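Local coordinates for protein rhizavidin (PDB 3EW1) that binds biotin with high affinity as a dimeric member of the avidin family, at residues S17-Q22 with Q118-V124; A13-S17 with I29-S33. All coordinates share one frame; numbering follows the deposited sequence. Where two conformers were deposited one is given.

Overall arrangement
From the N terminus, strand 15-21 comes first and takes part in both contacts. Interaction 2 pairs its start with the end of strand 26-31, only 12 residues further on, and so closes the first beta hairpin. Interaction 1 pairs the rest of the same strand with strand 111-124, the last of the barrel, and closes a loop of 95 residues that holds the six strands between. Along the chain the two contacts cross, because their segments alternate. They share S17 and touch where W19 meets I29. Strand 15-21 thus has a neighbour on each edge, and the eight-stranded antiparallel barrel closes through interaction 1.

Interaction 1: S17-Q22 with Q118-V124; sequences SSWQNQ and QDTFQYV
W19 lies against Y123, and these two residues have the most surface buried by the contact. They form a non-hydrogen-bonded antiparallel pair. The backbone and CB of Y123 pass over one face of the indole. Y123 CB is 4.1 Å from the centroid of the W19 six-membered ring, a CH-pi contact. CG of Y123 stands anti to its N (chi1 172°), and this turns the phenol edge toward that indole face. The edge-to-face pair has planes 78° apart. W19 NE1 donates to S17 OG at 2.9 Å, which helps fix the ring's rotation. Replacing W19 with alanine removes the indole; Y123 would probably lose the face it packs on and S17 OG its indole donor.

Further along the same face, F121 and N21 pack side chain to side chain. N21 CB sits over the F121 ring, 3.8 Å from its centroid. The N21 amide runs on beside the ring. Its ND2 makes a weak bond to D119 OD2, which W85 NE1 also reaches, while N21 OD1 accepts from the backbone N of S23 and S25. Q22 folds back at chi2 (-68°). Q22 OE1 accepts from T120 N at 2.8 Å. Q22 NE2 donates to D119 OD1 at 2.9 Å from above the carboxylate plane, so several donors hold this carboxylate. N21 and D119 both bind biotin. Between these groups, Q20 and Q122 exchange two backbone bonds, Q20 N to Q122 O and Q122 N to Q20 O.

Strand 26-31 flanks 15-21 on its other edge, and strand 95-108 flanks 111-124. W19 touches side chains of both flanking strands, and Y41 of strand 36-42 reaches N21, D119 and F121.

Interaction 2: A13-S17 with I29-S33; sequences ASASS and IQVDS
I29 meets S17 side chain to side chain on one face of the hairpin. I29 CG1 lies between its backbone N and carbonyl carbon (chi1 69°). This puts I29 CG1 3.7 Å from S17 OG. I29 CD1 lies a little further off, at 4.1 Å from S17 OG. The hydroxyl accepts from W19 NE1, so its contact with I29 is packing. The two residues also exchange a pair of backbone bonds.

A15 and V31 repeat the pattern on the same face. The CB atoms of A15 and V31 are 4.2 Å apart. V31 CG1 is anti to its N (chi1 -179°), and neither methyl branch comes closer to A15 than CB does. Two backbone bonds join this pair as well.

S16 and Q30 lie on the other face. Beyond the strands, S14 CB rests 3.3 Å from V31 O, and A13 CB faces S33 CB. D32 CB points away from 13-17, and D32 OD1 accepts from the backbone N of F34 and N36 at the turn into strand 36-42.

Two hydrogen-bonded pairs with a non-hydrogen-bonded pair between them are the regular antiparallel ladder of a beta hairpin, here the first hairpin of the avidin-type barrel.

Interaction 1: S17-Q22 with Q118-V124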
# COMPACT_ATOMS: atom_id res chain seq x y z
N SER B 17 -17.09 0.09 -1.24
CA SER B 17 -17.46 -1.18 -0.58
C SER B 17 -16.86 -1.33 0.79
O SER B 17 -15.76 -0.86 1.06
CB SER B 17 -17.07 -2.36 -1.48
OG SER B 17 -15.71 -2.33 -1.87
N SER B 18 -17.57 -2.06 1.63
CA SER B 18 -17.17 -2.35 3.00
C SER B 18 -16.82 -3.83 3.16
O SER B 18 -17.37 -4.70 2.43
CB SER B 18 -18.30 -2.00 3.96
OG SER B 18 -18.59 -0.61 3.83
N TRP B 19 -15.94 -4.10 4.12
CA TRP B 19 -15.29 -5.39 4.29
C TRP B 19 -15.02 -5.61 5.77
O TRP B 19 -14.79 -4.63 6.53
CB TRP B 19 -13.96 -5.42 3.51
CG TRP B 19 -14.17 -5.07 2.07
CD1 TRP B 19 -14.25 -3.82 1.54
CD2 TRP B 19 -14.37 -5.98 0.97
NE1 TRP B 19 -14.46 -3.89 0.19
CE2 TRP B 19 -14.56 -5.20 -0.18
CE3 TRP B 19 -14.38 -7.38 0.85
CZ2 TRP B 19 -14.77 -5.74 -1.43
CZ3 TRP B 19 -14.60 -7.93 -0.41
CH2 TRP B 19 -14.80 -7.12 -1.54
N GLN B 20 -15.10 -6.87 6.18
CA GLN B 20 -14.79 -7.29 7.55
C GLN B 20 -13.83 -8.47 7.53
O GLN B 20 -14.08 -9.45 6.82
CB GLN B 20 -16.07 -7.71 8.28
CG GLN B 20 -15.83 -8.03 9.73
CD GLN B 20 -17.01 -8.74 10.35
OE1 GLN B 20 -17.49 -8.33 11.40
NE2 GLN B 20 -17.47 -9.81 9.70
N ASN B 21 -12.72 -8.40 8.27
CA ASN B 21 -11.84 -9.59 8.35
C ASN B 21 -12.21 -10.52 9.51
O ASN B 21 -13.15 -10.24 10.26
CB ASN B 21 -10.33 -9.26 8.31
CG ASN B 21 -9.81 -8.65 9.61
OD1 ASN B 21 -10.45 -8.71 10.65
ND2 ASN B 21 -8.64 -8.01 9.53
N GLN B 22 -11.49 -11.63 9.61
CA GLN B 22 -11.76 -12.66 10.62
C GLN B 22 -11.56 -12.22 12.08
O GLN B 22 -11.99 -12.93 13.01
CB GLN B 22 -10.92 -13.90 10.29
CG GLN B 22 -9.42 -13.81 10.65
CD GLN B 22 -8.62 -12.79 9.78
OE1 GLN B 22 -8.84 -12.67 8.58
NE2 GLN B 22 -7.68 -12.10 10.41
N GLN B 118 -1.81 -13.23 8.05
CA GLN B 118 -2.77 -13.33 6.99
C GLN B 118 -4.11 -12.82 7.46
O GLN B 118 -4.52 -13.10 8.59
CB GLN B 118 -2.95 -14.78 6.56
CG GLN B 118 -1.80 -15.38 5.80
CD GLN B 118 -1.49 -16.77 6.32
OE1 GLN B 118 -1.91 -17.78 5.75
NE2 GLN B 118 -0.80 -16.82 7.46
N ASP B 119 -4.83 -12.13 6.57
CA ASP B 119 -6.19 -11.68 6.84
C ASP B 119 -7.02 -12.00 5.61
O ASP B 119 -6.54 -11.84 4.50
CB ASP B 119 -6.28 -10.15 6.98
CG ASP B 119 -5.89 -9.65 8.33
OD1 ASP B 119 -5.62 -10.42 9.26
OD2 ASP B 119 -5.83 -8.41 8.46
N THR B 120 -8.27 -12.42 5.83
CA THR B 120 -9.24 -12.56 4.76
C THR B 120 -10.45 -11.70 5.09
O THR B 120 -11.06 -11.88 6.15
CB THR B 120 -9.67 -14.04 4.58
OG1 THR B 120 -8.53 -14.79 4.16
CG2 THR B 120 -10.80 -14.20 3.51
N PHE B 121 -10.80 -10.81 4.16
CA PHE B 121 -11.88 -9.85 4.31
C PHE B 121 -13.11 -10.33 3.56
O PHE B 121 -12.99 -10.62 2.38
CB PHE B 121 -11.42 -8.49 3.72
CG PHE B 121 -10.33 -7.83 4.50
CD1 PHE B 121 -8.97 -8.12 4.26
CD2 PHE B 121 -10.64 -6.96 5.52
CE1 PHE B 121 -7.93 -7.49 5.00
CE2 PHE B 121 -9.58 -6.32 6.26
CZ PHE B 121 -8.27 -6.64 6.00
N GLN B 122 -14.28 -10.32 4.22
CA GLN B 122 -15.55 -10.61 3.55
C GLN B 122 -16.28 -9.33 3.20
O GLN B 122 -16.30 -8.37 4.00
CB GLN B 122 -16.47 -11.42 4.49
CG GLN B 122 -15.85 -12.69 4.97
CD GLN B 122 -15.49 -13.65 3.86
OE1 GLN B 122 -16.23 -13.83 2.89
NE2 GLN B 122 -14.34 -14.29 3.99
N TYR B 123 -16.90 -9.30 2.02
CA TYR B 123 -17.70 -8.18 1.60
C TYR B 123 -18.88 -8.04 2.55
O TYR B 123 -19.50 -9.05 2.94
CB TYR B 123 -18.18 -8.38 0.15
CG TYR B 123 -19.18 -7.36 -0.29
CD1 TYR B 123 -20.55 -7.64 -0.25
CD2 TYR B 123 -18.77 -6.08 -0.69
CE1 TYR B 123 -21.48 -6.70 -0.63
CE2 TYR B 123 -19.69 -5.12 -1.08
CZ TYR B 123 -21.06 -5.43 -1.03
OH TYR B 123 -22.00 -4.46 -1.43
N VAL B 124 -19.19 -6.79 2.91
CA VAL B 124 -20.30 -6.44 3.79
C VAL B 124 -21.31 -5.57 3.01
O VAL B 124 -20.99 -4.48 2.60
CB VAL B 124 -19.76 -5.67 5.03
CG1 VAL B 124 -20.88 -5.08 5.87
CG2 VAL B 124 -18.86 -6.57 5.85
O HOH W 1 -20.47 -2.37 1.03

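Interaction 2: A13-S17 with I29-S33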
# COMPACT_ATOMS: atom_id res chain seq x y z
N ALA B 13 -17.45 1.69 -13.23
CA ALA B 13 -16.07 2.16 -13.39
C ALA B 13 -15.39 2.31 -12.03
O ALA B 13 -14.15 2.29 -11.93
CB ALA B 13 -16.07 3.51 -14.12
N SER B 14 -16.19 2.49 -10.98
CA SER B 14 -15.61 2.63 -9.64
C SER B 14 -16.37 1.75 -8.66
O SER B 14 -17.42 1.19 -9.00
CB SER B 14 -15.63 4.09 -9.20
OG SER B 14 -16.96 4.58 -9.23
N ALA B 15 -15.84 1.63 -7.45
CA ALA B 15 -16.42 0.80 -6.41
C ALA B 15 -16.32 1.51 -5.07
O ALA B 15 -15.31 2.14 -4.78
CB ALA B 15 -15.69 -0.54 -6.34
N SER B 16 -17.37 1.38 -4.28
CA SER B 16 -17.42 1.82 -2.92
C SER B 16 -17.89 0.61 -2.15
O SER B 16 -18.97 0.10 -2.44
CB SER B 16 -18.43 2.94 -2.80
OG SER B 16 -17.98 4.07 -3.51
N SER B 17 -17.09 0.09 -1.24
CA SER B 17 -17.46 -1.18 -0.58
C SER B 17 -16.86 -1.33 0.79
O SER B 17 -15.76 -0.86 1.06
CB SER B 17 -17.07 -2.36 -1.48
OG SER B 17 -15.71 -2.33 -1.87
N ILE B 29 -13.64 0.99 1.51
CA ILE B 29 -12.73 1.37 0.42
C ILE B 29 -13.45 1.98 -0.77
O ILE B 29 -14.65 1.78 -0.97
CB ILE B 29 -11.78 0.23 -0.06
CG1 ILE B 29 -12.53 -0.89 -0.78
CG2 ILE B 29 -10.92 -0.26 1.11
CD1 ILE B 29 -11.62 -2.03 -1.24
N GLN B 30 -12.70 2.78 -1.52
CA GLN B 30 -13.15 3.35 -2.77
C GLN B 30 -12.08 3.00 -3.76
O GLN B 30 -10.90 3.28 -3.54
CB GLN B 30 -13.28 4.88 -2.71
CG GLN B 30 -14.32 5.35 -1.71
CD GLN B 30 -13.74 5.49 -0.30
OE1 GLN B 30 -12.59 5.91 -0.13
NE2 GLN B 30 -14.54 5.18 0.70
N VAL B 31 -12.46 2.38 -4.85
CA VAL B 31 -11.55 2.03 -5.92
C VAL B 31 -11.96 2.84 -7.14
O VAL B 31 -13.10 2.75 -7.57
CB VAL B 31 -11.64 0.52 -6.25
CG1 VAL B 31 -10.65 0.18 -7.36
CG2 VAL B 31 -11.42 -0.34 -5.01
N ASP B 32 -11.07 3.70 -7.64
CA ASP B 32 -11.43 4.50 -8.79
C ASP B 32 -11.09 3.82 -10.13
O ASP B 32 -10.49 2.75 -10.15
CB ASP B 32 -10.90 5.95 -8.68
CG ASP B 32 -9.41 6.08 -8.95
OD1 ASP B 32 -8.75 5.15 -9.47
OD2 ASP B 32 -8.87 7.20 -8.65
N SER B 33 -11.49 4.46 -11.21
CA SER B 33 -11.31 3.87 -12.55
C SER B 33 -9.85 3.78 -13.02
O SER B 33 -9.56 3.09 -14.01
CB SER B 33 -12.16 4.64 -13.56
OG SER B 33 -11.66 5.96 -13.66